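Local coordinates for protein L-lysine 6-monooxygenase (Pseudomonas syringae pv. tomato, PDB 5CQF) that probably uses FAD and NADPH to hydroxylate the side-chain nitrogen of L-lysine or a related amino acid in siderophore biosynthesis, at residues T136-V141 / P359-L364; P366-D371 / Y382-Q387; L376-D381 / E401-I406. All coordinates share one frame; numbering follows the deposited sequence.

Contact 1: T136-V141 / P359-L364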
# COMPACT_ATOMS: atom_id res chain seq x y z
N THR A 136 43.27 0.41 22.07
CA THR A 136 43.29 1.07 23.36
C THR A 136 43.92 2.45 23.21
O THR A 136 43.47 3.40 23.85
CB THR A 136 44.09 0.24 24.38
OG1 THR A 136 45.43 0.05 23.90
CG2 THR A 136 43.43 -1.11 24.59
N GLU A 137 44.94 2.55 22.36
CA GLU A 137 45.59 3.84 22.09
C GLU A 137 46.22 3.88 20.69
O GLU A 137 46.49 2.84 20.10
CB GLU A 137 46.65 4.13 23.18
CG GLU A 137 47.30 2.87 23.74
CD GLU A 137 48.40 3.14 24.75
OE1 GLU A 137 49.44 2.45 24.67
OE2 GLU A 137 48.21 4.02 25.61
N ILE A 138 46.40 5.09 20.17
CA ILE A 138 47.15 5.32 18.94
C ILE A 138 48.29 6.33 19.21
O ILE A 138 48.02 7.51 19.45
CB ILE A 138 46.25 5.88 17.81
CG1 ILE A 138 45.06 4.95 17.54
CG2 ILE A 138 47.06 6.08 16.53
CD1 ILE A 138 44.19 5.34 16.36
N ASP A 139 49.54 5.86 19.14
CA ASP A 139 50.73 6.70 19.48
C ASP A 139 51.41 7.30 18.25
O ASP A 139 51.57 6.64 17.23
CB ASP A 139 51.75 5.89 20.29
CG ASP A 139 51.26 5.53 21.69
OD1 ASP A 139 50.73 6.43 22.39
OD2 ASP A 139 51.40 4.36 22.10
N PRO A 140 51.84 8.56 18.35
CA PRO A 140 52.56 9.15 17.21
C PRO A 140 53.96 8.56 17.05
O PRO A 140 54.48 7.90 17.96
CB PRO A 140 52.64 10.64 17.56
CG PRO A 140 52.56 10.68 19.06
CD PRO A 140 51.69 9.51 19.47
N VAL A 141 54.54 8.80 15.88
CA VAL A 141 55.93 8.45 15.58
C VAL A 141 56.51 9.66 14.85
O VAL A 141 56.14 9.93 13.70
CB VAL A 141 56.02 7.18 14.70
CG1 VAL A 141 57.47 6.79 14.43
CG2 VAL A 141 55.25 6.02 15.32
N PRO A 359 38.24 9.99 20.94
CA PRO A 359 39.21 9.64 21.99
C PRO A 359 40.44 8.95 21.44
O PRO A 359 41.53 9.22 21.92
CB PRO A 359 38.44 8.68 22.90
CG PRO A 359 37.01 9.03 22.69
CD PRO A 359 36.88 9.52 21.27
N LEU A 360 40.27 8.05 20.46
CA LEU A 360 41.42 7.32 19.89
C LEU A 360 42.46 8.22 19.22
O LEU A 360 43.59 7.81 19.03
CB LEU A 360 40.96 6.23 18.90
CG LEU A 360 40.32 4.97 19.50
CD1 LEU A 360 39.95 3.98 18.40
CD2 LEU A 360 41.25 4.31 20.50
N LEU A 361 42.09 9.44 18.85
CA LEU A 361 43.03 10.38 18.27
C LEU A 361 43.63 11.36 19.29
O LEU A 361 44.30 12.31 18.89
CB LEU A 361 42.35 11.13 17.13
CG LEU A 361 41.96 10.21 15.98
CD1 LEU A 361 41.23 10.99 14.90
CD2 LEU A 361 43.19 9.56 15.38
N SER A 362 43.39 11.13 20.58
CA SER A 362 43.85 12.00 21.69
C SER A 362 45.29 12.40 21.55
O SER A 362 45.63 13.58 21.65
CB SER A 362 43.73 11.27 23.02
OG SER A 362 42.39 11.19 23.42
N GLY A 363 46.14 11.40 21.35
CA GLY A 363 47.60 11.60 21.32
C GLY A 363 48.13 12.24 20.05
O GLY A 363 49.32 12.58 19.99
N LEU A 364 47.29 12.41 19.03
CA LEU A 364 47.74 13.01 17.79
C LEU A 364 47.31 14.47 17.66
O LEU A 364 47.62 15.10 16.67
CB LEU A 364 47.26 12.20 16.57
CG LEU A 364 47.66 10.72 16.41
CD1 LEU A 364 49.15 10.58 16.13
CD2 LEU A 364 47.28 9.90 17.64

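Contact 2: P366-D371 / Y382-Q387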
# COMPACT_ATOMS: atom_id res chain seq x y z
N PRO A 366 48.44 17.36 18.45
CA PRO A 366 49.38 18.36 17.93
C PRO A 366 49.56 18.39 16.41
O PRO A 366 49.98 19.41 15.90
CB PRO A 366 50.70 17.99 18.62
CG PRO A 366 50.28 17.28 19.86
CD PRO A 366 49.08 16.48 19.44
N TRP A 367 49.23 17.29 15.71
CA TRP A 367 49.33 17.23 14.25
C TRP A 367 47.97 17.32 13.55
O TRP A 367 47.88 17.15 12.34
CB TRP A 367 50.07 15.95 13.83
CG TRP A 367 51.42 15.91 14.46
CD1 TRP A 367 52.57 16.45 13.97
CD2 TRP A 367 51.75 15.38 15.76
NE1 TRP A 367 53.59 16.29 14.86
CE2 TRP A 367 53.12 15.64 15.97
CE3 TRP A 367 51.01 14.73 16.76
CZ2 TRP A 367 53.79 15.25 17.15
CZ3 TRP A 367 51.67 14.35 17.93
CH2 TRP A 367 53.05 14.61 18.11
N LEU A 368 46.92 17.64 14.30
CA LEU A 368 45.58 17.73 13.74
C LEU A 368 45.11 19.17 13.70
O LEU A 368 45.21 19.89 14.71
CB LEU A 368 44.58 16.91 14.57
CG LEU A 368 44.87 15.41 14.75
CD1 LEU A 368 43.89 14.80 15.74
CD2 LEU A 368 44.85 14.66 13.43
N ALA A 369 44.62 19.60 12.54
CA ALA A 369 44.09 20.94 12.42
C ALA A 369 42.83 21.07 13.26
O ALA A 369 42.22 20.08 13.67
CB ALA A 369 43.80 21.27 10.97
N ALA A 370 42.43 22.31 13.51
CA ALA A 370 41.25 22.59 14.31
C ALA A 370 40.12 23.22 13.50
O ALA A 370 40.33 24.16 12.74
CB ALA A 370 41.63 23.48 15.48
N ASP A 371 38.92 22.67 13.65
CA ASP A 371 37.74 23.28 13.09
C ASP A 371 37.32 24.39 14.07
O ASP A 371 37.98 24.63 15.07
CB ASP A 371 36.62 22.23 12.93
CG ASP A 371 35.55 22.62 11.88
OD1 ASP A 371 35.57 23.76 11.33
OD2 ASP A 371 34.66 21.77 11.60
N TYR A 382 36.06 12.93 3.49
CA TYR A 382 36.18 12.30 4.80
C TYR A 382 37.63 12.26 5.34
O TYR A 382 37.93 11.50 6.26
CB TYR A 382 35.51 10.92 4.76
CG TYR A 382 34.05 11.02 4.29
CD1 TYR A 382 33.07 11.53 5.14
CD2 TYR A 382 33.67 10.70 3.01
CE1 TYR A 382 31.75 11.67 4.73
CE2 TYR A 382 32.35 10.82 2.59
CZ TYR A 382 31.39 11.30 3.45
OH TYR A 382 30.06 11.45 3.06
N ARG A 383 38.51 13.11 4.79
CA ARG A 383 39.92 13.17 5.19
C ARG A 383 40.10 14.20 6.29
O ARG A 383 39.48 15.27 6.27
CB ARG A 383 40.84 13.52 4.01
CG ARG A 383 42.28 13.11 4.28
CD ARG A 383 43.20 13.41 3.11
NE ARG A 383 44.60 13.63 3.53
CZ ARG A 383 45.06 14.72 4.17
NH1 ARG A 383 44.25 15.73 4.51
NH2 ARG A 383 46.36 14.81 4.49
N VAL A 384 40.93 13.86 7.27
CA VAL A 384 41.20 14.76 8.38
C VAL A 384 42.37 15.65 8.00
O VAL A 384 43.39 15.15 7.51
CB VAL A 384 41.59 14.03 9.67
CG1 VAL A 384 41.69 15.03 10.81
CG2 VAL A 384 40.61 12.94 10.01
N ALA A 385 42.22 16.96 8.22
CA ALA A 385 43.26 17.90 7.81
C ALA A 385 44.31 17.91 8.91
O ALA A 385 43.96 17.89 10.09
CB ALA A 385 42.69 19.29 7.56
N THR A 386 45.58 17.84 8.51
CA THR A 386 46.69 17.77 9.43
C THR A 386 47.54 19.00 9.30
O THR A 386 47.34 19.81 8.41
CB THR A 386 47.60 16.53 9.16
OG1 THR A 386 48.19 16.64 7.86
CG2 THR A 386 46.82 15.23 9.28
N GLN A 387 48.50 19.11 10.20
CA GLN A 387 49.50 20.18 10.18
C GLN A 387 50.81 19.54 10.60
O GLN A 387 50.82 18.62 11.42
CB GLN A 387 49.10 21.30 11.15
CG GLN A 387 48.88 20.82 12.58
CD GLN A 387 47.95 21.72 13.38
OE1 GLN A 387 47.34 22.64 12.83
NE2 GLN A 387 47.84 21.46 14.68

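Contact 3: L376-D381 / E401-I406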
# COMPACT_ATOMS: atom_id res chain seq x y z
N LEU A 376 37.89 18.03 14.97
CA LEU A 376 38.48 17.61 13.72
C LEU A 376 37.97 18.44 12.57
O LEU A 376 36.80 18.79 12.55
CB LEU A 376 38.18 16.13 13.44
CG LEU A 376 39.27 15.08 13.66
CD1 LEU A 376 40.21 15.42 14.81
CD2 LEU A 376 38.64 13.70 13.88
N LEU A 377 38.85 18.73 11.63
CA LEU A 377 38.51 19.45 10.42
C LEU A 377 38.50 18.46 9.26
O LEU A 377 39.53 17.96 8.83
CB LEU A 377 39.53 20.56 10.17
CG LEU A 377 39.28 21.51 8.99
CD1 LEU A 377 37.85 22.06 8.97
CD2 LEU A 377 40.30 22.64 9.08
N ILE A 378 37.31 18.15 8.77
CA ILE A 378 37.12 17.01 7.85
C ILE A 378 36.63 17.51 6.50
O ILE A 378 35.70 18.29 6.43
CB ILE A 378 36.17 15.95 8.45
CG1 ILE A 378 36.69 15.51 9.82
CG2 ILE A 378 36.06 14.74 7.54
CD1 ILE A 378 35.73 14.70 10.67
N ASP A 379 37.26 17.06 5.41
CA ASP A 379 36.87 17.55 4.10
C ASP A 379 35.72 16.69 3.53
O ASP A 379 35.17 15.82 4.23
CB ASP A 379 38.09 17.69 3.19
CG ASP A 379 38.57 16.39 2.66
OD1 ASP A 379 37.79 15.43 2.76
OD2 ASP A 379 39.71 16.34 2.12
N ARG A 380 35.36 16.96 2.27
CA ARG A 380 34.20 16.32 1.63
C ARG A 380 34.42 14.82 1.36
O ARG A 380 33.45 14.03 1.27
CB ARG A 380 33.85 17.08 0.32
CG ARG A 380 32.73 16.47 -0.52
CD ARG A 380 31.40 16.50 0.21
NE ARG A 380 30.36 15.75 -0.48
CZ ARG A 380 30.15 14.42 -0.39
NH1 ARG A 380 30.90 13.63 0.38
NH2 ARG A 380 29.16 13.89 -1.09
N ASP A 381 35.70 14.46 1.22
CA ASP A 381 36.17 13.08 1.06
C ASP A 381 36.53 12.38 2.37
O ASP A 381 37.30 11.41 2.36
CB ASP A 381 37.40 13.05 0.15
CG ASP A 381 37.05 13.32 -1.28
OD1 ASP A 381 36.22 12.58 -1.84
OD2 ASP A 381 37.61 14.28 -1.85
N GLU A 401 26.79 16.04 12.06
CA GLU A 401 26.25 17.37 11.84
C GLU A 401 27.38 18.41 11.70
O GLU A 401 27.35 19.25 10.81
CB GLU A 401 25.24 17.73 12.95
CG GLU A 401 24.00 16.84 12.85
CD GLU A 401 22.77 17.31 13.64
OE1 GLU A 401 21.64 16.89 13.28
OE2 GLU A 401 22.91 18.08 14.61
N ARG A 402 28.40 18.31 12.55
CA ARG A 402 29.41 19.38 12.67
C ARG A 402 30.31 19.44 11.42
O ARG A 402 30.71 20.51 11.00
CB ARG A 402 30.24 19.22 13.97
CG ARG A 402 31.09 17.94 14.03
CD ARG A 402 31.94 17.81 15.29
NE ARG A 402 33.02 18.79 15.31
CZ ARG A 402 34.13 18.70 14.59
NH1 ARG A 402 34.35 17.67 13.78
NH2 ARG A 402 35.05 19.65 14.69
N SER A 403 30.63 18.28 10.83
CA SER A 403 31.50 18.24 9.65
C SER A 403 30.71 18.17 8.35
O SER A 403 31.18 18.64 7.32
CB SER A 403 32.45 17.05 9.74
OG SER A 403 33.37 17.20 10.80
N HIS A 404 29.54 17.53 8.36
CA HIS A 404 28.85 17.23 7.10
C HIS A 404 27.40 17.67 7.03
O HIS A 404 26.76 17.46 6.01
CB HIS A 404 28.97 15.74 6.78
CG HIS A 404 30.37 15.23 6.84
ND1 HIS A 404 31.29 15.50 5.86
CD2 HIS A 404 31.01 14.48 7.76
CE1 HIS A 404 32.45 14.94 6.17
NE2 HIS A 404 32.31 14.30 7.31
N GLY A 405 26.87 18.27 8.09
CA GLY A 405 25.49 18.74 8.07
C GLY A 405 24.43 17.68 8.29
O GLY A 405 23.24 18.00 8.36
N ILE A 406 24.84 16.42 8.43
CA ILE A 406 23.92 15.31 8.66
C ILE A 406 24.38 14.39 9.79
O ILE A 406 25.56 14.08 9.95
CB ILE A 406 23.76 14.44 7.40
CG1 ILE A 406 23.24 15.26 6.23
CG2 ILE A 406 22.79 13.30 7.67
CD1 ILE A 406 23.39 14.54 4.90
O HOH W 1 35.03 19.28 10.22

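Contact 1: T136-V141 / P359-L364
Ile138 lies over the 3-10 turn of residues 359-364, a worked example of a strand packed on a turn without any hydrogen bond between them. Its CB already touches the backbone of the turn, 3.5 Å from Leu360 O. From there the side chain divides. CG1, set anti to the carbonyl carbon (chi1 -56°), continues past the same oxygen, while CG2 is turned to the CD2 methyl of Leu364 at 4.0 Å. At the tip, Ile138 CD1 is still 3.7 Å from Leu360 O, with Leu360 CB and Leu361 CD2 somewhat farther off. The side chains of Ile138 and Leu364 cross at about a right angle, each presenting a branch to the other. The two methyls of Leu364 divide between two strand residues: CD1 rests on Pro140 CB at 3.8 Å, and CD2 comes as near as 3.1 Å to Ile138 O, a spacing short enough to be read with caution. Pro140 also sets its CG against Gly363 O. Beyond the pair of segments, Ile138 packs on Ile19 and Leu164 of strands 16-19 and 163-166, and Leu364 on Val150 of the neighbouring strand. Within the turn, Pro359 O accepts from both the backbone N and OG of Ser362. Cohesion across the interface therefore rests on methyl and ring contacts, and the backbone oxygens that enter it do so as van der Waals neighbours of carbon.

Contact 2: P366-D371 / Y382-Q387
Gln387 reaches across to residues 366-368 with both its backbone and its amide, and the orientation of that side chain organises the contact. CG lies between the backbone N and the carbonyl carbon (chi1 56°), which brings it 3.7 Å from Trp367 C; beyond it the chain runs extended. NE2 then donates to Pro366 O at 3.2 Å, nearly straight at the hydrogen (164°). The oxygen lies close to the amide plane of Gln387, whereas the nitrogen stands well above the carbonyl plane of Pro366. On the other branch of the amide, OE1 faces Ala369 CA. Trp367 is turned differently: Pro366 CB covers one face of its indole toward the rim, while Gln387 O sits at the ring edge, 3.8 Å from CD1. Leu368 and Val384 approach at a slant, CD2 meeting CG1 at 4.1 Å, and both continue onto Ile394 of strand 393-396. Ala369 and Ala385 bring their CB atoms together at the same separation. Between these side chains run two backbone bonds, Gln387 N to Trp367 O at 3.0 Å and Ala369 N to Ala385 O at 3.1 Å. They bracket Leu368 and Thr386, whose CA atoms are 4.5 Å apart. That is the pattern of a non-hydrogen-bonded antiparallel pair, present here as one isolated beta bridge that ties together two portions of the irregular chain leading into strand 393-396.

Contact 3: L376-D381 / E401-I406
Arg402 closes on the carbonyl of Leu376 through a folded conformation. Its CG stands between the backbone N and the carbonyl carbon (chi1 64°), and the chain bends at chi3 (-68°), which places NE. The guanidinium meets the oxygen end-on, NH2 at 2.9 Å and NH1 at 3.0 Å from Leu376 O, with that oxygen near its plane. Asp373 OD1 forms a salt bridge with NH2 as well. A water adds a third donor to Leu376 O while accepting from Ile378 N and Ser403 OG, linking the two segments through one site. Ile378 points toward the short helix 401-404: CG1 is anti to the carbonyl carbon, and CD1 at its end meets Ser403 OG at 3.4 Å. Its other branch, CG2, lies 3.8 Å from NE2 of His404, the two side chains crossing at about a right angle. The imidazole has Ser403 CB over one face, toward the rim, and Asp379 O in plane at its edge, 3.5 Å from CE1, while ND1 is hydrogen-bonded to His263 NE2. Concentrating three donors on one carbonyl is expected to polarise Leu376 O, and the paired guanidinium and acid probably offset the cost of burying charge here.

How the contacts relate
All three contacts involve the long connection that leaves strand 345-348 of one parallel sheet and enters strand 393-396 of the other. Contact 1 comes first along the chain, setting an early part of that connection against strand 137-142 of the antiparallel sheet; contacts 2 and 3 follow, and their segments alternate. The centres of contact 1 and contact 2 lie about 14 Å apart, those of contact 2 and contact 3 about 12 Å, and those of contact 1 and contact 3 about 21 Å. Trp367 packs on Pro140, Leu361 on Leu376, and Ala385 N probably hydrogen-bonds to Leu377 O, making one continuous patch. The irregular connection is thereby fastened beside the sheet whose strand 16-19 leads into a GxGxxG sequence, consistent with an FAD-binding Rossmann domain.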